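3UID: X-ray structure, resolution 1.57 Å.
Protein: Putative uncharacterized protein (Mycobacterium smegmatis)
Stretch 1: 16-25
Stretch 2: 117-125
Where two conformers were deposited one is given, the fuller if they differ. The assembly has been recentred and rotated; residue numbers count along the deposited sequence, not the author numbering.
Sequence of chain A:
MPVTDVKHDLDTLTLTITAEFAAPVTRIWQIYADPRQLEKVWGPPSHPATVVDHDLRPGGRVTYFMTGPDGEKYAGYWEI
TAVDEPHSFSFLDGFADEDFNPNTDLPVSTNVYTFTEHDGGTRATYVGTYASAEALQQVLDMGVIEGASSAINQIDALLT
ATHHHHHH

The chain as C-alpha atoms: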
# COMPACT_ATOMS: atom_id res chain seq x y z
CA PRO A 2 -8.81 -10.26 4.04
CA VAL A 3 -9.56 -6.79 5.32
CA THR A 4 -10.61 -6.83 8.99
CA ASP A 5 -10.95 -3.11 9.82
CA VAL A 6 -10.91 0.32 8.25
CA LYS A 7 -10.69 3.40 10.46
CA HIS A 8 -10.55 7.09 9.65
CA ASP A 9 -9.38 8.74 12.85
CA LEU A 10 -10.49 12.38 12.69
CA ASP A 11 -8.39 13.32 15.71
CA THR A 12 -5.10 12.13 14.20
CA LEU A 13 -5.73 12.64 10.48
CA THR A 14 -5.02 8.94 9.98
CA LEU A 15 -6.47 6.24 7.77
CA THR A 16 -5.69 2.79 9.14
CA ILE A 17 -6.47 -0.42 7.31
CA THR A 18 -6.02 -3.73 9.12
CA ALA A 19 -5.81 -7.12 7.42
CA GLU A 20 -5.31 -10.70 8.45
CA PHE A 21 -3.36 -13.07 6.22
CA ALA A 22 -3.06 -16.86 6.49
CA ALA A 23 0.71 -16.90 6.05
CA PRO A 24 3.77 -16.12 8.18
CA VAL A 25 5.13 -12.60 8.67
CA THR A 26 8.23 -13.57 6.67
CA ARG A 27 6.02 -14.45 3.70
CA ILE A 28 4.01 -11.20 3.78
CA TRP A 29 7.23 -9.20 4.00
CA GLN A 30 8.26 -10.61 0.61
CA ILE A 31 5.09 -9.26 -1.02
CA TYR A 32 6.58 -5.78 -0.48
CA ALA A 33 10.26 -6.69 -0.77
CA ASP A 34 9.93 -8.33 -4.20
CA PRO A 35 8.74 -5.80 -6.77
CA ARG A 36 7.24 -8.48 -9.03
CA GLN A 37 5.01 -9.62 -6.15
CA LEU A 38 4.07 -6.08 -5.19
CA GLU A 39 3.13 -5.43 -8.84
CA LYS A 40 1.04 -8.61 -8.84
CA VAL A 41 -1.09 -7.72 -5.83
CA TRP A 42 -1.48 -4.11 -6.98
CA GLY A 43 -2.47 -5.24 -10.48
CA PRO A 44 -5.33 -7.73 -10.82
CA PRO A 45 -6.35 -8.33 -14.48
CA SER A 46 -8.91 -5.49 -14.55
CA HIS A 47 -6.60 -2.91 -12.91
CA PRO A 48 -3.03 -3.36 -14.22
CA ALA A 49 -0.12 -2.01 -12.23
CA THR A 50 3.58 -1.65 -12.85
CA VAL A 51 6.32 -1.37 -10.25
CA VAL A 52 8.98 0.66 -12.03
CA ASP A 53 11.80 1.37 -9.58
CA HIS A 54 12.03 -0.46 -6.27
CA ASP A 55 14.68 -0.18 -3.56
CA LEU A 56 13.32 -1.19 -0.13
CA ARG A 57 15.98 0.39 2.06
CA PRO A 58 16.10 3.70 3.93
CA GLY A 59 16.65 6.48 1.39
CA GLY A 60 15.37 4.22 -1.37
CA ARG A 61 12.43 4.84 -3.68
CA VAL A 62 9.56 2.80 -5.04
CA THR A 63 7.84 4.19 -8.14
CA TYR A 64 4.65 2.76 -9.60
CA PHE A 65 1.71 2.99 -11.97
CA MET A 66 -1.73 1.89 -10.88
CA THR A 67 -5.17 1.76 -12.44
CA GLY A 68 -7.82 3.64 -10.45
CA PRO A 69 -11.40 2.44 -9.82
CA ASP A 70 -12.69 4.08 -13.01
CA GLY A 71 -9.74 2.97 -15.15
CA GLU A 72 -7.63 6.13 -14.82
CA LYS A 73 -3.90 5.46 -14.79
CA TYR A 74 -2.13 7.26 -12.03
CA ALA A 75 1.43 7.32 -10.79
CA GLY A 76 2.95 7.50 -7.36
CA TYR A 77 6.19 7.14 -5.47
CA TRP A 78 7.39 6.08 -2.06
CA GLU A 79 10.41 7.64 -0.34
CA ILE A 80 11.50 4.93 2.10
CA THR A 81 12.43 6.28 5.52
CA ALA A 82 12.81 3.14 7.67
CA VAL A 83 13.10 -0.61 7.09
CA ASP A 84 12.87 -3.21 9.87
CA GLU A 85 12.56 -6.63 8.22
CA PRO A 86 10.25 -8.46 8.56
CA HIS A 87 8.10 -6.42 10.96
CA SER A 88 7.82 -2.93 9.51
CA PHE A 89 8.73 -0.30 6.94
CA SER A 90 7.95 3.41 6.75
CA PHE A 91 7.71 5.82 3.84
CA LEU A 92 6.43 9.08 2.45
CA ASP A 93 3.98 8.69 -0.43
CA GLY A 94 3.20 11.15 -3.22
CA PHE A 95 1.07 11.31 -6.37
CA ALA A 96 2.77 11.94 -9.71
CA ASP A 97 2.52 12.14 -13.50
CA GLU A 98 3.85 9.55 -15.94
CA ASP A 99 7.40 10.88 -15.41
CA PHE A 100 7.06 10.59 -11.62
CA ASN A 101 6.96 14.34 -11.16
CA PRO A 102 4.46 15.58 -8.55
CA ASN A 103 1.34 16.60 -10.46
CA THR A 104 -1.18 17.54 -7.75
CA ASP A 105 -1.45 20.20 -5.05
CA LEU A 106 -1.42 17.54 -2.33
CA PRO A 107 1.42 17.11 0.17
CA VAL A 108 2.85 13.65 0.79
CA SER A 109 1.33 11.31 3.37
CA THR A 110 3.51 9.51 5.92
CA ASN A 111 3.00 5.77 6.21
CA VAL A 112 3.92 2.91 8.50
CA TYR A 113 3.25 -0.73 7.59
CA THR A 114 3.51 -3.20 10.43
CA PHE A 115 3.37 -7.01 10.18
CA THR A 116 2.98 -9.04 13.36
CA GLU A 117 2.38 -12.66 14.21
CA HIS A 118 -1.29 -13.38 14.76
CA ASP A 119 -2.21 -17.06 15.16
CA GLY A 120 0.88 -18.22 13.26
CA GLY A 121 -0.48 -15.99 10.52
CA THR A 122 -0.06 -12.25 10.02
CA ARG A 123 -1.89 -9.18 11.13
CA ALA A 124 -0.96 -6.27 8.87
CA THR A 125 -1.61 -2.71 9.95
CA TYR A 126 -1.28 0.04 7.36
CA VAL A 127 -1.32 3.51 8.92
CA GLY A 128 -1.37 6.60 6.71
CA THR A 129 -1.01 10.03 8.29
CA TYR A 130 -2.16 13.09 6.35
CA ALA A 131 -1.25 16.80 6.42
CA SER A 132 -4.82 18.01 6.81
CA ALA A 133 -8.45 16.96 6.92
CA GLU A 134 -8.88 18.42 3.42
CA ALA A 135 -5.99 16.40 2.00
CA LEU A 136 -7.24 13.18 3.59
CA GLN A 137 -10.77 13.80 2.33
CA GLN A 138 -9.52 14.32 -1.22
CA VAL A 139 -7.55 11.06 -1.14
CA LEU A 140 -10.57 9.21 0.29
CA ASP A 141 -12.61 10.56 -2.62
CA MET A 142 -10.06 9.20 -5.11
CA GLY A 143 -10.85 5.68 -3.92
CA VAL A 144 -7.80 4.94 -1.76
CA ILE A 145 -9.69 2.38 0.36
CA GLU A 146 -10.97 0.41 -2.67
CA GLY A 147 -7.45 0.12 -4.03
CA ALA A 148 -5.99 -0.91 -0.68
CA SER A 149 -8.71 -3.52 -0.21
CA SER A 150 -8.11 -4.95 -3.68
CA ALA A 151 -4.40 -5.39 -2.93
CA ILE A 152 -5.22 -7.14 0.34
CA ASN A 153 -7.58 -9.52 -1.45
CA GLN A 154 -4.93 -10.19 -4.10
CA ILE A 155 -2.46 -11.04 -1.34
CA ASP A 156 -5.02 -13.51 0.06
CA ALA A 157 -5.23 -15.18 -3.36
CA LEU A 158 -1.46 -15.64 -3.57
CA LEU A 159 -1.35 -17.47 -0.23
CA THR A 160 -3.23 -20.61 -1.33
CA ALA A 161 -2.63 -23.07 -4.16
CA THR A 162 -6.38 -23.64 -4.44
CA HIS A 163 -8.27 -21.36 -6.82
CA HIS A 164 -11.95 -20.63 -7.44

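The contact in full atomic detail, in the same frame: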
# COMPACT_ATOMS: atom_id res chain seq x y z
N THR A 16 -6.32 4.05 8.78
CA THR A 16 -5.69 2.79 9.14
C THR A 16 -6.51 1.64 8.58
O THR A 16 -7.72 1.55 8.80
CB THR A 16 -5.55 2.65 10.66
OG1 THR A 16 -4.73 3.72 11.15
CG2 THR A 16 -4.89 1.35 11.01
N ILE A 17 -5.85 0.79 7.81
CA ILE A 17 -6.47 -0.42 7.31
C ILE A 17 -5.77 -1.61 7.96
O ILE A 17 -4.54 -1.67 8.03
CB ILE A 17 -6.39 -0.49 5.78
CG1 ILE A 17 -7.13 0.72 5.19
CG2 ILE A 17 -6.98 -1.81 5.29
CD1 ILE A 17 -7.41 0.62 3.71
N THR A 18 -6.56 -2.54 8.48
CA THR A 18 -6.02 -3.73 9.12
C THR A 18 -6.45 -4.94 8.30
O THR A 18 -7.57 -5.00 7.80
CB THR A 18 -6.53 -3.86 10.56
OG1 THR A 18 -6.25 -2.66 11.29
CG2 THR A 18 -5.87 -5.04 11.27
N ALA A 19 -5.53 -5.88 8.13
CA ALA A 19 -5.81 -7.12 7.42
C ALA A 19 -5.28 -8.29 8.20
O ALA A 19 -4.38 -8.13 9.03
CB ALA A 19 -5.15 -7.10 6.06
N GLU A 20 -5.86 -9.45 7.95
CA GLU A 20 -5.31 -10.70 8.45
C GLU A 20 -5.00 -11.62 7.29
O GLU A 20 -5.81 -11.79 6.37
CB GLU A 20 -6.27 -11.34 9.45
CG GLU A 20 -6.32 -10.58 10.76
CD GLU A 20 -7.38 -11.10 11.71
OE1 GLU A 20 -7.86 -12.23 11.53
OE2 GLU A 20 -7.73 -10.35 12.65
N PHE A 21 -3.81 -12.21 7.31
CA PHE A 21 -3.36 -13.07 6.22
C PHE A 21 -3.00 -14.44 6.76
O PHE A 21 -2.37 -14.55 7.81
CB PHE A 21 -2.11 -12.48 5.55
CG PHE A 21 -2.34 -11.15 4.88
CD1 PHE A 21 -3.28 -11.02 3.86
CD2 PHE A 21 -1.59 -10.04 5.24
CE1 PHE A 21 -3.47 -9.79 3.23
CE2 PHE A 21 -1.77 -8.82 4.61
CZ PHE A 21 -2.71 -8.69 3.61
N ALA A 22 -3.36 -15.50 6.03
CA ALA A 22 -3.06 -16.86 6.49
C ALA A 22 -1.70 -17.31 5.97
O ALA A 22 -1.60 -18.26 5.19
CB ALA A 22 -4.16 -17.83 6.08
N ALA A 23 -0.66 -16.59 6.39
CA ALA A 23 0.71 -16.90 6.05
C ALA A 23 1.60 -16.21 7.06
O ALA A 23 1.18 -15.25 7.72
CB ALA A 23 1.02 -16.43 4.61
N PRO A 24 2.84 -16.68 7.19
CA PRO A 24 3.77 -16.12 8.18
C PRO A 24 4.21 -14.70 7.84
O PRO A 24 4.15 -14.29 6.68
CB PRO A 24 4.97 -17.07 8.12
CG PRO A 24 4.42 -18.35 7.58
CD PRO A 24 3.33 -17.95 6.63
N VAL A 25 4.64 -13.96 8.86
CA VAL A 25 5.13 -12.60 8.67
C VAL A 25 6.23 -12.55 7.62
O VAL A 25 6.26 -11.63 6.80
CB VAL A 25 5.64 -12.01 9.98
CG1 VAL A 25 6.48 -10.79 9.69
CG2 VAL A 25 4.46 -11.65 10.88
N GLU A 117 2.88 -11.30 14.15
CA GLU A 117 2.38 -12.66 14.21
C GLU A 117 1.02 -12.65 14.88
O GLU A 117 0.82 -12.02 15.92
CB GLU A 117 3.37 -13.54 14.99
CG GLU A 117 4.78 -13.61 14.39
CD GLU A 117 5.62 -12.35 14.64
OE1 GLU A 117 5.19 -11.47 15.42
OE2 GLU A 117 6.72 -12.25 14.04
N HIS A 118 0.07 -13.33 14.25
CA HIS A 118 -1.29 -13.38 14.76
C HIS A 118 -1.86 -14.75 14.41
O HIS A 118 -2.38 -14.95 13.31
CB HIS A 118 -2.12 -12.27 14.14
CG HIS A 118 -3.46 -12.09 14.78
ND1 HIS A 118 -4.57 -12.82 14.41
CD2 HIS A 118 -3.87 -11.27 15.78
CE1 HIS A 118 -5.60 -12.46 15.14
NE2 HIS A 118 -5.21 -11.52 15.98
N ASP A 119 -1.73 -15.69 15.34
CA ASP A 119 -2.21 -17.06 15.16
C ASP A 119 -1.34 -17.85 14.19
O ASP A 119 -1.85 -18.70 13.46
CB ASP A 119 -3.66 -17.07 14.68
CG ASP A 119 -4.61 -16.42 15.66
OD1 ASP A 119 -5.61 -15.82 15.22
OD2 ASP A 119 -4.35 -16.50 16.88
N GLY A 120 -0.03 -17.59 14.20
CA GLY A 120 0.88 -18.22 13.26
C GLY A 120 0.78 -17.59 11.89
O GLY A 120 1.59 -17.85 10.99
N GLY A 121 -0.26 -16.76 11.73
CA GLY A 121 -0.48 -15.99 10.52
C GLY A 121 0.01 -14.57 10.73
O GLY A 121 0.87 -14.34 11.58
N THR A 122 -0.53 -13.63 9.96
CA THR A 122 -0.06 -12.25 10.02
C THR A 122 -1.20 -11.26 10.16
O THR A 122 -2.17 -11.31 9.41
CB THR A 122 0.72 -11.88 8.75
OG1 THR A 122 1.87 -12.72 8.64
CG2 THR A 122 1.17 -10.41 8.78
N ARG A 123 -1.07 -10.37 11.13
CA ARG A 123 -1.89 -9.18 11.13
C ARG A 123 -1.06 -8.05 10.53
O ARG A 123 0.07 -7.79 10.98
CB ARG A 123 -2.33 -8.80 12.54
CG ARG A 123 -2.99 -7.43 12.59
CD ARG A 123 -3.50 -7.13 13.98
NE ARG A 123 -4.57 -8.05 14.36
CZ ARG A 123 -5.18 -8.04 15.54
NH1 ARG A 123 -4.82 -7.16 16.46
NH2 ARG A 123 -6.15 -8.91 15.79
N ALA A 124 -1.62 -7.40 9.51
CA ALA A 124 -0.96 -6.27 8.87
C ALA A 124 -1.72 -5.01 9.19
O ALA A 124 -2.93 -4.96 9.00
CB ALA A 124 -0.92 -6.47 7.38
N THR A 125 -1.00 -3.99 9.65
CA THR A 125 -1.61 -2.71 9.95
C THR A 125 -0.96 -1.65 9.08
O THR A 125 0.26 -1.48 9.13
CB THR A 125 -1.45 -2.34 11.43
OG1 THR A 125 -2.01 -3.39 12.24
CG2 THR A 125 -2.17 -1.04 11.74
O HOH W 1 -4.89 -2.58 13.42

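Thr122 has the most surface covered in this contact, with Phe21, Ala23, Pro24 and Val25 all within 4.5 Å. It lies in the strand that carries Thr122 to Thr125, which runs antiparallel to strand 16-21 (169° between their directions), and forms a hydrogen-bonded pair with Phe21: Phe21 N to Thr122 O is 2.8 Å and Thr122 N to Phe21 O is 3.0 Å, both with N-H...O angles of 165°. Its side chain, in the m rotamer, meets the loop that follows strand 16-21, where Thr122 OG1 donates to Ala23 O at 2.8 Å. The hydroxyl thus ties down the loop after the strand. Val25 N also lies 3.0 Å from Thr122 OG1, but the angle is too poor for a hydrogen bond.

Val25, second in covered area, packs through its CG2 methyl: Val25 CG2 is 3.6 Å from Thr122 OG1 and 3.6 Å from Glu117 N, so it spans both arms of the hairpin.

Ala124 repeats the strand pairing two residues on. Ala19 N to Ala124 O and Ala124 N to Ala19 O are both 2.9 Å, at 163° and 164°. The Ala124 methyl lies on the same face as Phe21, and Phe21 CE2 approaches Ala124 CB to 3.7 Å. On the other face, Glu20 OE2 and Arg123 NH2 form a long salt bridge at 3.8 Å.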